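Local coordinates for periplasmic binding protein component of an ABC type zinc uptake transporter (PDB 2OV3) that binds zinc ions in the periplasm and probably delivers them to the membrane permease of an ABC-type zinc uptake transporter, at residues Gly21-Val26 with Arg128-Ala133; Leu29-Gly32 with Thr38-Pro41; Gln84-Leu89 with Pro106-Arg111; Ile180-Glu185 with Lys195-Thr200; Thr207-Glu212 with Lys218-Ile223. All blocks are in the same frame, centred on the assembly; numbering follows the deposited sequence.

Contact 1: residues Gly21-Val26 with Arg128-Ala133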
# COMPACT_ATOMS: atom_id res chain seq x y z
N GLY A 21 -7.50 -5.55 18.33
CA GLY A 21 -8.39 -4.83 19.23
C GLY A 21 -7.61 -4.16 20.34
O GLY A 21 -6.54 -3.60 20.09
N ASP A 22 -8.13 -4.24 21.56
CA ASP A 22 -7.48 -3.63 22.73
C ASP A 22 -6.39 -4.53 23.31
O ASP A 22 -5.86 -4.25 24.38
CB ASP A 22 -8.53 -3.29 23.80
CG ASP A 22 -9.33 -4.50 24.27
OD1 ASP A 22 -10.40 -4.31 24.90
OD2 ASP A 22 -8.89 -5.65 24.03
N LEU A 23 -6.07 -5.60 22.59
CA LEU A 23 -5.03 -6.54 23.02
C LEU A 23 -3.67 -6.15 22.47
O LEU A 23 -2.65 -6.77 22.79
CB LEU A 23 -5.36 -7.96 22.57
CG LEU A 23 -6.69 -8.55 23.03
CD1 LEU A 23 -6.78 -10.00 22.56
CD2 LEU A 23 -6.78 -8.47 24.56
N VAL A 24 -3.66 -5.13 21.61
CA VAL A 24 -2.42 -4.66 21.04
C VAL A 24 -2.34 -3.16 21.13
O VAL A 24 -3.36 -2.47 21.18
CB VAL A 24 -2.27 -5.07 19.53
CG1 VAL A 24 -2.50 -6.57 19.35
CG2 VAL A 24 -3.24 -4.27 18.65
N ARG A 25 -1.10 -2.67 21.16
CA ARG A 25 -0.80 -1.25 21.20
C ARG A 25 0.18 -1.13 20.04
O ARG A 25 1.36 -1.49 20.16
CB ARG A 25 -0.12 -0.86 22.52
CG ARG A 25 0.10 0.65 22.66
CD ARG A 25 0.53 1.04 24.07
NE ARG A 25 -0.38 0.50 25.08
CZ ARG A 25 -0.34 0.80 26.37
NH1 ARG A 25 0.56 1.66 26.83
NH2 ARG A 25 -1.21 0.23 27.20
N VAL A 26 -0.32 -0.64 18.91
CA VAL A 26 0.46 -0.51 17.69
C VAL A 26 1.28 0.78 17.57
O VAL A 26 0.80 1.86 17.93
CB VAL A 26 -0.45 -0.57 16.42
CG1 VAL A 26 0.40 -0.55 15.15
CG2 VAL A 26 -1.33 -1.83 16.45
N ARG A 128 -6.17 -16.41 21.71
CA ARG A 128 -6.21 -17.00 20.39
C ARG A 128 -7.59 -16.87 19.77
O ARG A 128 -7.71 -16.59 18.58
CB ARG A 128 -5.83 -18.48 20.47
CG ARG A 128 -5.88 -19.20 19.14
CD ARG A 128 -5.68 -20.69 19.34
NE ARG A 128 -5.34 -21.37 18.10
CZ ARG A 128 -4.22 -21.17 17.42
NH1 ARG A 128 -3.31 -20.30 17.85
NH2 ARG A 128 -3.98 -21.86 16.30
N ASP A 129 -8.64 -17.05 20.58
CA ASP A 129 -10.00 -16.94 20.07
C ASP A 129 -10.37 -15.56 19.55
O ASP A 129 -10.94 -15.45 18.46
CB ASP A 129 -11.02 -17.37 21.15
CG ASP A 129 -11.03 -16.45 22.36
OD1 ASP A 129 -9.97 -16.32 23.01
OD2 ASP A 129 -12.09 -15.86 22.67
N GLN A 130 -10.05 -14.51 20.31
CA GLN A 130 -10.37 -13.15 19.89
C GLN A 130 -9.68 -12.82 18.56
O GLN A 130 -10.27 -12.18 17.69
CB GLN A 130 -9.97 -12.13 20.97
CG GLN A 130 -10.61 -12.41 22.33
CD GLN A 130 -10.56 -11.23 23.31
OE1 GLN A 130 -10.68 -11.42 24.52
NE2 GLN A 130 -10.39 -10.02 22.79
N TYR A 131 -8.45 -13.29 18.41
CA TYR A 131 -7.69 -13.08 17.20
C TYR A 131 -8.37 -13.75 16.01
O TYR A 131 -8.63 -13.10 15.00
CB TYR A 131 -6.26 -13.62 17.36
CG TYR A 131 -5.44 -12.83 18.37
CD1 TYR A 131 -4.78 -13.47 19.42
CD2 TYR A 131 -5.35 -11.44 18.29
CE1 TYR A 131 -4.06 -12.75 20.37
CE2 TYR A 131 -4.63 -10.71 19.23
CZ TYR A 131 -3.99 -11.37 20.27
OH TYR A 131 -3.29 -10.65 21.21
N GLU A 132 -8.66 -15.04 16.14
CA GLU A 132 -9.31 -15.77 15.05
C GLU A 132 -10.69 -15.18 14.78
O GLU A 132 -11.16 -15.20 13.64
CB GLU A 132 -9.46 -17.25 15.41
CG GLU A 132 -8.15 -17.99 15.60
CD GLU A 132 -8.33 -19.48 15.55
OE1 GLU A 132 -7.30 -20.21 15.52
OE2 GLU A 132 -9.49 -19.95 15.53
N ALA A 133 -11.32 -14.66 15.81
CA ALA A 133 -12.64 -14.08 15.65
C ALA A 133 -12.53 -12.76 14.90
O ALA A 133 -13.17 -12.56 13.87
CB ALA A 133 -13.30 -13.86 17.01

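Contact 2: residues Leu29-Gly32 with Thr38-Pro41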
# COMPACT_ATOMS: atom_id res chain seq x y z
N LEU A 29 6.26 3.13 12.33
CA LEU A 29 7.58 3.67 12.10
C LEU A 29 7.54 4.80 11.07
O LEU A 29 8.15 5.84 11.29
CB LEU A 29 8.51 2.56 11.61
CG LEU A 29 9.94 3.03 11.32
CD1 LEU A 29 10.63 3.38 12.64
CD2 LEU A 29 10.74 1.95 10.58
N VAL A 30 6.83 4.61 9.96
CA VAL A 30 6.77 5.66 8.95
C VAL A 30 5.45 6.45 8.94
O VAL A 30 4.36 5.90 8.74
CB VAL A 30 7.01 5.09 7.52
CG1 VAL A 30 7.17 6.23 6.51
CG2 VAL A 30 8.27 4.21 7.50
N PRO A 31 5.54 7.77 9.16
CA PRO A 31 4.37 8.65 9.17
C PRO A 31 3.72 8.62 7.78
O PRO A 31 4.40 8.41 6.78
CB PRO A 31 4.96 10.03 9.49
CG PRO A 31 6.25 9.73 10.22
CD PRO A 31 6.77 8.54 9.45
N GLY A 32 2.41 8.83 7.74
CA GLY A 32 1.69 8.81 6.48
C GLY A 32 2.08 9.85 5.44
O GLY A 32 1.95 9.60 4.24
N THR A 38 12.54 6.33 1.16
CA THR A 38 13.72 7.11 1.54
C THR A 38 13.59 7.55 3.00
O THR A 38 14.13 8.58 3.39
CB THR A 38 13.85 8.36 0.68
OG1 THR A 38 12.79 9.26 1.00
CG2 THR A 38 13.76 8.01 -0.80
N TYR A 39 12.84 6.78 3.79
CA TYR A 39 12.63 7.11 5.20
C TYR A 39 13.75 6.56 6.07
O TYR A 39 14.28 5.47 5.83
CB TYR A 39 11.30 6.55 5.71
CG TYR A 39 11.00 6.98 7.14
CD1 TYR A 39 10.55 8.27 7.42
CD2 TYR A 39 11.25 6.12 8.22
CE1 TYR A 39 10.36 8.70 8.74
CE2 TYR A 39 11.07 6.55 9.53
CZ TYR A 39 10.62 7.84 9.79
OH TYR A 39 10.46 8.27 11.08
N GLU A 40 14.12 7.32 7.10
CA GLU A 40 15.16 6.91 8.03
C GLU A 40 14.58 6.96 9.43
O GLU A 40 14.13 8.01 9.89
CB GLU A 40 16.37 7.84 7.93
CG GLU A 40 17.60 7.35 8.70
CD GLU A 40 18.30 6.18 8.01
OE1 GLU A 40 19.11 5.48 8.68
OE2 GLU A 40 18.05 5.96 6.81
N PRO A 41 14.56 5.81 10.13
CA PRO A 41 14.00 5.83 11.48
C PRO A 41 14.83 6.72 12.40
O PRO A 41 16.05 6.76 12.30
CB PRO A 41 14.02 4.35 11.88
CG PRO A 41 15.13 3.77 11.07
CD PRO A 41 14.96 4.45 9.74

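Contact 3: residues Gln84-Leu89 with Pro106-Arg111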
# COMPACT_ATOMS: atom_id res chain seq x y z
N GLN A 84 4.73 -13.30 3.31
CA GLN A 84 5.07 -14.69 3.03
C GLN A 84 3.94 -15.50 2.40
O GLN A 84 2.77 -15.32 2.72
CB GLN A 84 5.52 -15.41 4.30
CG GLN A 84 4.49 -15.38 5.40
CD GLN A 84 4.50 -16.65 6.23
OE1 GLN A 84 3.90 -16.70 7.31
NE2 GLN A 84 5.17 -17.69 5.73
N GLY A 85 4.33 -16.40 1.50
CA GLY A 85 3.38 -17.27 0.84
C GLY A 85 2.65 -16.66 -0.32
O GLY A 85 1.82 -17.31 -0.96
N ILE A 86 2.95 -15.40 -0.61
CA ILE A 86 2.30 -14.70 -1.72
C ILE A 86 3.20 -14.56 -2.92
O ILE A 86 4.39 -14.28 -2.79
CB ILE A 86 1.89 -13.29 -1.33
CG1 ILE A 86 1.05 -13.32 -0.06
CG2 ILE A 86 1.13 -12.63 -2.48
CD1 ILE A 86 0.46 -12.00 0.27
N THR A 87 2.62 -14.75 -4.10
CA THR A 87 3.38 -14.60 -5.32
C THR A 87 3.34 -13.11 -5.66
O THR A 87 2.27 -12.57 -5.96
CB THR A 87 2.78 -15.40 -6.47
OG1 THR A 87 2.75 -16.79 -6.12
CG2 THR A 87 3.62 -15.22 -7.71
N PRO A 88 4.50 -12.43 -5.61
CA PRO A 88 4.61 -11.00 -5.89
C PRO A 88 4.63 -10.67 -7.37
O PRO A 88 4.71 -11.55 -8.22
CB PRO A 88 5.91 -10.64 -5.21
CG PRO A 88 6.75 -11.82 -5.54
CD PRO A 88 5.82 -13.00 -5.30
N LEU A 89 4.53 -9.38 -7.65
CA LEU A 89 4.57 -8.87 -9.01
C LEU A 89 5.93 -8.23 -9.17
O LEU A 89 6.59 -7.88 -8.18
CB LEU A 89 3.49 -7.83 -9.23
CG LEU A 89 2.07 -8.35 -9.39
CD1 LEU A 89 1.13 -7.17 -9.50
CD2 LEU A 89 1.97 -9.25 -10.62
N PRO A 106 -7.12 -5.68 -1.46
CA PRO A 106 -8.01 -6.23 -0.43
C PRO A 106 -7.82 -7.75 -0.32
O PRO A 106 -7.59 -8.29 0.76
CB PRO A 106 -9.39 -5.84 -0.94
CG PRO A 106 -9.13 -4.53 -1.59
CD PRO A 106 -7.86 -4.79 -2.37
N THR A 107 -7.92 -8.43 -1.46
CA THR A 107 -7.74 -9.87 -1.52
C THR A 107 -6.44 -10.30 -0.85
O THR A 107 -6.45 -11.16 0.01
CB THR A 107 -7.69 -10.37 -2.97
OG1 THR A 107 -8.96 -10.15 -3.59
CG2 THR A 107 -7.36 -11.86 -3.02
N LEU A 108 -5.33 -9.71 -1.26
CA LEU A 108 -4.05 -10.09 -0.67
C LEU A 108 -3.97 -9.69 0.80
O LEU A 108 -3.28 -10.35 1.57
CB LEU A 108 -2.91 -9.47 -1.47
CG LEU A 108 -2.15 -10.33 -2.51
CD1 LEU A 108 -3.04 -11.34 -3.22
CD2 LEU A 108 -1.52 -9.38 -3.51
N VAL A 109 -4.65 -8.64 1.20
CA VAL A 109 -4.59 -8.27 2.61
C VAL A 109 -5.16 -9.41 3.45
O VAL A 109 -4.71 -9.65 4.57
CB VAL A 109 -5.35 -6.95 2.88
CG1 VAL A 109 -5.63 -6.79 4.37
CG2 VAL A 109 -4.53 -5.79 2.38
N LYS A 110 -6.16 -10.12 2.90
CA LYS A 110 -6.75 -11.26 3.61
C LYS A 110 -5.64 -12.18 4.06
O LYS A 110 -5.65 -12.69 5.19
CB LYS A 110 -7.68 -12.06 2.69
CG LYS A 110 -8.91 -11.34 2.21
CD LYS A 110 -9.79 -12.28 1.40
CE LYS A 110 -10.97 -11.54 0.79
NZ LYS A 110 -11.91 -12.42 0.01
N ARG A 111 -4.67 -12.40 3.18
CA ARG A 111 -3.56 -13.27 3.50
C ARG A 111 -2.69 -12.59 4.55
O ARG A 111 -2.30 -13.22 5.53
CB ARG A 111 -2.74 -13.58 2.24
CG ARG A 111 -2.07 -14.94 2.30
CD ARG A 111 -1.17 -15.07 3.51
NE ARG A 111 -1.08 -16.45 3.96
CZ ARG A 111 -2.12 -17.18 4.36
NH1 ARG A 111 -3.33 -16.65 4.36
NH2 ARG A 111 -1.95 -18.44 4.75

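Contact 4: residues Ile180-Glu185 with Lys195-Thr200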
# COMPACT_ATOMS: atom_id res chain seq x y z
N ILE A 180 -0.13 3.69 -15.15
CA ILE A 180 0.95 4.21 -15.99
C ILE A 180 1.77 5.16 -15.12
O ILE A 180 1.41 6.33 -14.97
CB ILE A 180 0.45 5.06 -17.18
CG1 ILE A 180 -0.70 4.36 -17.92
CG2 ILE A 180 1.62 5.40 -18.07
CD1 ILE A 180 -0.42 2.95 -18.36
N PRO A 181 2.89 4.68 -14.55
CA PRO A 181 3.75 5.49 -13.69
C PRO A 181 4.56 6.61 -14.33
O PRO A 181 5.13 6.44 -15.41
CB PRO A 181 4.64 4.45 -13.01
CG PRO A 181 4.77 3.41 -14.07
CD PRO A 181 3.36 3.28 -14.58
N ILE A 182 4.61 7.75 -13.66
CA ILE A 182 5.38 8.90 -14.13
C ILE A 182 6.81 8.72 -13.63
O ILE A 182 7.77 9.07 -14.32
CB ILE A 182 4.83 10.24 -13.55
CG1 ILE A 182 3.37 10.45 -13.97
CG2 ILE A 182 5.72 11.39 -13.99
CD1 ILE A 182 3.14 10.63 -15.44
N GLU A 183 6.95 8.17 -12.42
CA GLU A 183 8.25 7.94 -11.80
C GLU A 183 8.75 6.52 -12.07
O GLU A 183 7.96 5.59 -12.23
CB GLU A 183 8.14 8.16 -10.29
CG GLU A 183 9.44 7.96 -9.51
CD GLU A 183 9.19 7.79 -8.02
OE1 GLU A 183 8.33 8.51 -7.48
OE2 GLU A 183 9.87 6.95 -7.39
N VAL A 184 10.07 6.37 -12.13
CA VAL A 184 10.69 5.06 -12.35
C VAL A 184 11.90 4.90 -11.43
O VAL A 184 12.47 5.89 -10.97
CB VAL A 184 11.15 4.89 -13.82
CG1 VAL A 184 9.97 5.06 -14.76
CG2 VAL A 184 12.25 5.88 -14.15
N GLU A 185 12.28 3.66 -11.15
CA GLU A 185 13.43 3.40 -10.29
C GLU A 185 14.37 2.35 -10.87
O GLU A 185 14.59 1.30 -10.26
CB GLU A 185 12.95 2.95 -8.90
CG GLU A 185 12.22 4.03 -8.10
CD GLU A 185 13.11 5.23 -7.79
OE1 GLU A 185 14.18 5.03 -7.17
OE2 GLU A 185 12.72 6.36 -8.15
N LYS A 195 7.37 12.06 -22.48
CA LYS A 195 6.72 12.65 -23.64
C LYS A 195 5.85 11.58 -24.31
O LYS A 195 4.73 11.84 -24.75
CB LYS A 195 7.76 13.18 -24.64
CG LYS A 195 7.14 13.81 -25.89
CD LYS A 195 6.33 15.05 -25.54
CE LYS A 195 5.55 15.55 -26.75
NZ LYS A 195 6.39 15.60 -27.98
N GLN A 196 6.38 10.36 -24.37
CA GLN A 196 5.64 9.25 -24.94
C GLN A 196 4.39 9.01 -24.09
O GLN A 196 3.34 8.65 -24.61
CB GLN A 196 6.50 7.99 -24.95
CG GLN A 196 5.71 6.71 -25.15
CD GLN A 196 5.36 6.48 -26.60
OE1 GLN A 196 6.17 5.95 -27.37
NE2 GLN A 196 4.14 6.87 -26.99
N LEU A 197 4.53 9.20 -22.78
CA LEU A 197 3.41 9.02 -21.88
C LEU A 197 2.33 10.05 -22.20
O LEU A 197 1.14 9.71 -22.29
CB LEU A 197 3.88 9.14 -20.42
CG LEU A 197 2.83 9.12 -19.29
CD1 LEU A 197 3.48 8.70 -17.96
CD2 LEU A 197 2.21 10.49 -19.16
N ILE A 198 2.73 11.30 -22.39
CA ILE A 198 1.78 12.36 -22.71
C ILE A 198 1.04 12.12 -24.01
O ILE A 198 -0.17 12.35 -24.09
CB ILE A 198 2.47 13.72 -22.82
CG1 ILE A 198 3.12 14.08 -21.48
CG2 ILE A 198 1.45 14.79 -23.22
CD1 ILE A 198 3.81 15.41 -21.49
N ASP A 199 1.75 11.68 -25.04
CA ASP A 199 1.10 11.44 -26.32
C ASP A 199 0.17 10.24 -26.23
O ASP A 199 -0.89 10.23 -26.84
CB ASP A 199 2.14 11.20 -27.43
CG ASP A 199 2.98 12.44 -27.72
OD1 ASP A 199 2.47 13.58 -27.54
OD2 ASP A 199 4.15 12.27 -28.13
N THR A 200 0.57 9.24 -25.45
CA THR A 200 -0.27 8.06 -25.29
C THR A 200 -1.55 8.47 -24.58
O THR A 200 -2.64 8.03 -24.93
CB THR A 200 0.46 6.99 -24.48
OG1 THR A 200 1.53 6.44 -25.28
CG2 THR A 200 -0.50 5.87 -24.08

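Contact 5: residues Thr207-Glu212 with Lys218-Ile223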
# COMPACT_ATOMS: atom_id res chain seq x y z
N THR A 207 -8.03 11.45 -18.79
CA THR A 207 -8.52 12.71 -18.26
C THR A 207 -8.00 13.11 -16.90
O THR A 207 -8.44 14.10 -16.33
CB THR A 207 -10.04 12.67 -18.15
OG1 THR A 207 -10.41 11.79 -17.08
CG2 THR A 207 -10.65 12.16 -19.45
N MET A 208 -7.05 12.35 -16.37
CA MET A 208 -6.56 12.67 -15.05
C MET A 208 -5.17 12.11 -14.79
O MET A 208 -4.76 11.09 -15.34
CB MET A 208 -7.54 12.11 -14.02
CG MET A 208 -7.42 12.69 -12.63
SD MET A 208 -8.05 14.39 -12.56
CE MET A 208 -9.78 14.13 -12.89
N VAL A 209 -4.46 12.81 -13.92
CA VAL A 209 -3.12 12.43 -13.49
C VAL A 209 -3.26 12.25 -11.98
O VAL A 209 -3.56 13.20 -11.26
CB VAL A 209 -2.12 13.55 -13.77
CG1 VAL A 209 -0.79 13.24 -13.10
CG2 VAL A 209 -1.94 13.72 -15.28
N PHE A 210 -3.06 11.03 -11.50
CA PHE A 210 -3.18 10.76 -10.07
C PHE A 210 -1.84 10.76 -9.36
O PHE A 210 -1.07 9.81 -9.45
CB PHE A 210 -3.89 9.42 -9.84
CG PHE A 210 -5.31 9.40 -10.36
CD1 PHE A 210 -5.61 8.83 -11.60
CD2 PHE A 210 -6.35 9.97 -9.62
CE1 PHE A 210 -6.91 8.84 -12.10
CE2 PHE A 210 -7.64 9.98 -10.12
CZ PHE A 210 -7.92 9.41 -11.36
N GLY A 211 -1.55 11.84 -8.63
CA GLY A 211 -0.30 11.93 -7.91
C GLY A 211 -0.43 11.30 -6.54
O GLY A 211 -1.55 11.05 -6.08
N GLU A 212 0.68 11.03 -5.88
CA GLU A 212 0.63 10.45 -4.54
C GLU A 212 0.84 11.55 -3.49
O GLU A 212 1.60 12.50 -3.72
CB GLU A 212 1.69 9.34 -4.40
CG GLU A 212 1.24 7.99 -4.94
CD GLU A 212 0.62 8.10 -6.34
OE1 GLU A 212 1.31 8.57 -7.28
OE2 GLU A 212 -0.56 7.73 -6.50
N LYS A 218 4.60 18.61 -8.56
CA LYS A 218 5.11 19.47 -9.62
C LYS A 218 5.03 18.79 -10.98
O LYS A 218 4.27 19.22 -11.85
CB LYS A 218 6.56 19.86 -9.33
CG LYS A 218 6.73 20.91 -8.24
CD LYS A 218 6.33 22.29 -8.74
CE LYS A 218 6.51 23.38 -7.68
NZ LYS A 218 7.93 23.56 -7.24
N SER A 219 5.80 17.73 -11.15
CA SER A 219 5.83 17.00 -12.40
C SER A 219 4.46 16.48 -12.82
O SER A 219 4.19 16.35 -14.01
CB SER A 219 6.84 15.85 -12.33
OG SER A 219 6.50 14.93 -11.31
N SER A 220 3.59 16.19 -11.87
CA SER A 220 2.27 15.70 -12.25
C SER A 220 1.41 16.83 -12.82
O SER A 220 0.66 16.63 -13.76
CB SER A 220 1.55 15.06 -11.05
OG SER A 220 2.22 13.89 -10.62
N GLU A 221 1.55 18.02 -12.24
CA GLU A 221 0.80 19.18 -12.67
C GLU A 221 1.22 19.59 -14.08
O GLU A 221 0.40 20.03 -14.88
CB GLU A 221 1.02 20.32 -11.67
CG GLU A 221 0.38 20.03 -10.31
CD GLU A 221 0.93 20.88 -9.18
OE1 GLU A 221 0.53 20.64 -8.02
OE2 GLU A 221 1.78 21.77 -9.44
N ALA A 222 2.50 19.44 -14.37
CA ALA A 222 3.00 19.78 -15.69
C ALA A 222 2.42 18.77 -16.68
O ALA A 222 1.78 19.15 -17.66
CB ALA A 222 4.53 19.72 -15.71
N ILE A 223 2.64 17.49 -16.41
CA ILE A 223 2.14 16.42 -17.26
C ILE A 223 0.66 16.64 -17.55
O ILE A 223 0.23 16.63 -18.70
CB ILE A 223 2.32 15.03 -16.58
CG1 ILE A 223 3.80 14.67 -16.52
CG2 ILE A 223 1.55 13.96 -17.34
CD1 ILE A 223 4.47 14.56 -17.86

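Contact 1: residues Gly21-Val26 with Arg128-Ala133
Leu-23 and the pair Gln-130 and Tyr-131 make this contact, and it is essentially apolar. With CG beside its own backbone N (chi1 -58°), the Leu-23 side chain projects from the short 3-10 turn 22-23 into the notch between two consecutive side chains of the helix. Its CD1 methyl lies 3.9 Å from CZ of Tyr-131, at an angle to the ring that is neither face-on nor edge-on. The phenol end also meets the root of the leucine, with Leu-23 CB 3.7 Å from Tyr-131 OH.

The polar groups serve here as packing surface. Gln-130 runs extended beyond CG and crosses the leucine at about a right angle, with NE2 3.6 Å from Leu-23 CD1. The hydroxyl of Tyr-131 is hydrogen-bonded to Asp-124 OD2, in the turn that connects helices 106-123 and 128-153, which probably helps keep the ring end beside the leucine.

Backbone bonds set the other side of the contact. Leu-23 and Arg-25 pair with Met-3, and Arg-25 also with Ile-5, so the leucine stands where strand 24-28 begins along strand 3-7. The arrangement is a peripheral strand-helix junction of the solute-binding protein fold (family 9): the entry to an outer strand of the parallel 24-28, 3-7, 54-57, 78-81 sheet resting on the first turn of the long helix 128-153.

Contact 2: residues Leu29-Gly32 with Thr38-Pro41
Tyr-39 has CG opposite its backbone N (chi1 -175°), which sends the phenol ring back across the loop against Val-30, while Leu-29, with a similar first torsion (chi1 179°), reaches out to the tyrosine and to Pro-41. The two segments are the limbs of the loop between strand 24-28 and helix 43-48, the loop that carries the zinc ligand His-37 of this solute-binding fold. Between them they fold the loop back on itself through a buried aromatic centre.

Val-30 and the tyrosine run past each other in opposite directions. CG1 of Val-30 sits over one face of the ring, and its second methyl, CG2, lies 3.6 Å from Tyr-39 CD2. Farther out along the ring Pro-31 crosses at about a right angle, bringing CD to 3.7 Å from Tyr-39 CE1. Leu-29 CG approaches the other ortho-to-hydroxyl carbon, Tyr-39 CE2, at 4.1 Å.

The phenol end is held by Gln-45 of helix 43-48: Tyr-39 OH bonds to its OE1, and the carbonyl of Leu-29 takes its NE2, so one amide serves both limbs. Lys-42 adds a cation-pi interaction with the ring. Trp-66 touches Leu-29, Val-30 and Pro-41 alike. The zinc ion is about 10 Å from the side chain of Val-30. Beyond the ring, the limbs meet again where Leu-29 CD1 rests 3.6 Å from Pro-41 CB.

Contact 3: residues Gln84-Leu89 with Pro106-Arg111
Ile-86 has the largest share of this contact, pointing from an irregular loop toward the first turns of helix 106-123 and touching both Leu-108 and Arg-111. Its two branches divide the work. The CG2 methyl lies 4.0 Å from CG of Leu-108, the two side chains crossing at a slant. The longer branch starts beside the backbone N (chi1 -53°) and extends so that CD1 comes to 4.1 Å from CB of Arg-111, with Leu-108 CG almost as near. The isoleucine thus covers the strip of helix surface between residues three apart, one turn of the helix.

Arg-111 adds the polar, solvent-exposed part of the contact. The bend at chi2 (-57°) brings CD and NE beside the Gln-84 carbonyl, while the two terminal nitrogens lead away from it; the aliphatic part of the chain slides past Ile-86 in the opposite direction. The carbonyl O of Gln-84 lies at the edge of the guanidinium, near its plane, but only as a loose neighbour: it is 4.0 Å from Arg-111 CD and slightly farther from NE. An attraction between carbonyl and positive charge is therefore probably weak.

Leu-108 is the second apolar partner, and it also touches Tyr-170 of helix 169-174. The phenol of Tyr-170 in turn bonds to the backbone N of Leu-89 at the far end of the loop segment. The contact thus lays the connection after strand 78-81 along the face of helix 106-123 that carries Leu-108 and Arg-111, in a surface contact, whereas Pro-106 and Val-109 pack on helix 241-256 and Lys-110 on helix 128-153.

Contact 4: residues Ile180-Glu185 with Lys195-Thr200
The end of strand 178-181 and the loop leaving it pass beside helix 193-204, with Ile-180 CA and Leu-197 CA 8.0 Å apart at the nearest register. This is strand-to-helix packing on the outer strand of the parallel 178-181, 160-163, 208-212, 230-234 sheet, in the half of the protein that supplies the zinc ligand His-165.

Leu-197 is the helix residue at the centre. Its CG lies opposite the backbone N (chi1 174°), so the isobutyl group stands off the helix and enters between Ile-180 and Ile-182. The side chains of Ile-180 and Leu-197 run past each other in opposite directions, with Ile-180 CG2 3.8 Å from Leu-197 CD1. Ile-182 packs across the leucine at about a right angle, though the exact placing of its CD1 end is doubtful. The carbonyl O of Pro-181 also borders the leucine, 3.8 Å from Leu-197 CD1. Just past the packing, Glu-183 OE1 bonds to ND1 of His-165 and so probably helps orient that zinc ligand.

On the helix, the carbonyl O of Gln-196 takes two bonds from Thr-200, the backbone N and the hydroxyl reaching it from opposite faces of its plane. The Thr-200 OG1 bond to Gln-196 O is 2.9 Å long, tilted 32° from that plane.

Contact 5: residues Thr207-Glu212 with Lys218-Ile223
Val-209 and Ser-220 form the centre of the contact. The CG1 methyl of the valine, placed opposite the backbone N (chi1 170°), lies 3.6 Å from CB of Ser-220 and 3.7 Å from that residue's carbonyl O. The second methyl, CG2, turns to the next turn of the helix and meets CG2 of Ile-223 at 4.1 Å, the two side chains crossing at about a right angle. At Gly-211 the strand has no side chain, and the small serine fits close to the backbone: Ser-220 OG is 4.2 Å from Gly-211 CA, and the two CA atoms are 6.3 Å apart.

These residues join the first strand and the helix of a beta-alpha-beta crossover, strand 208-212, helix 218-227, strand 230-234. The segment axes are 8.6 Å apart and run antiparallel, at 179°, as expected when a helix returns the chain to start a parallel neighbour strand.

Farther out, backbone bonds from Val-209 to Gly-230 and Glu-232, and from Phe-210 to Ile-162 and Phe-164, fix the strand between its neighbours. Phe-210 points to the opposite side of the sheet, onto helix 241-256. Beyond it, Glu-212 bonds through OE1 to the backbone N of the zinc ligand His-165 and through OE2 to Trp-168 NE1.

Overall arrangement
Contacts 1 and 2 lie by the sheet 24-28, 3-7, 54-57, 78-81; contact 3 follows that sheet's last strand and involves helix 106-123, which also packs on helix 241-256; contacts 4 and 5 belong to the second sheet. Their centres are about 11 Å apart, and they touch through Ile-223, which packs on Leu-197 and Ile-198. Contact 1 lies at the far end, about 43 Å from contact 4 between centres. In sequence it spans contacts 2 and 3, while 4 and 5 follow in series. Zinc is bound by His-37, His-101 and His-165, consistent with a metal site between two lobes, as in this family, contact 2 lying on the lobe of His-37, contacts 4 and 5 on that of His-165.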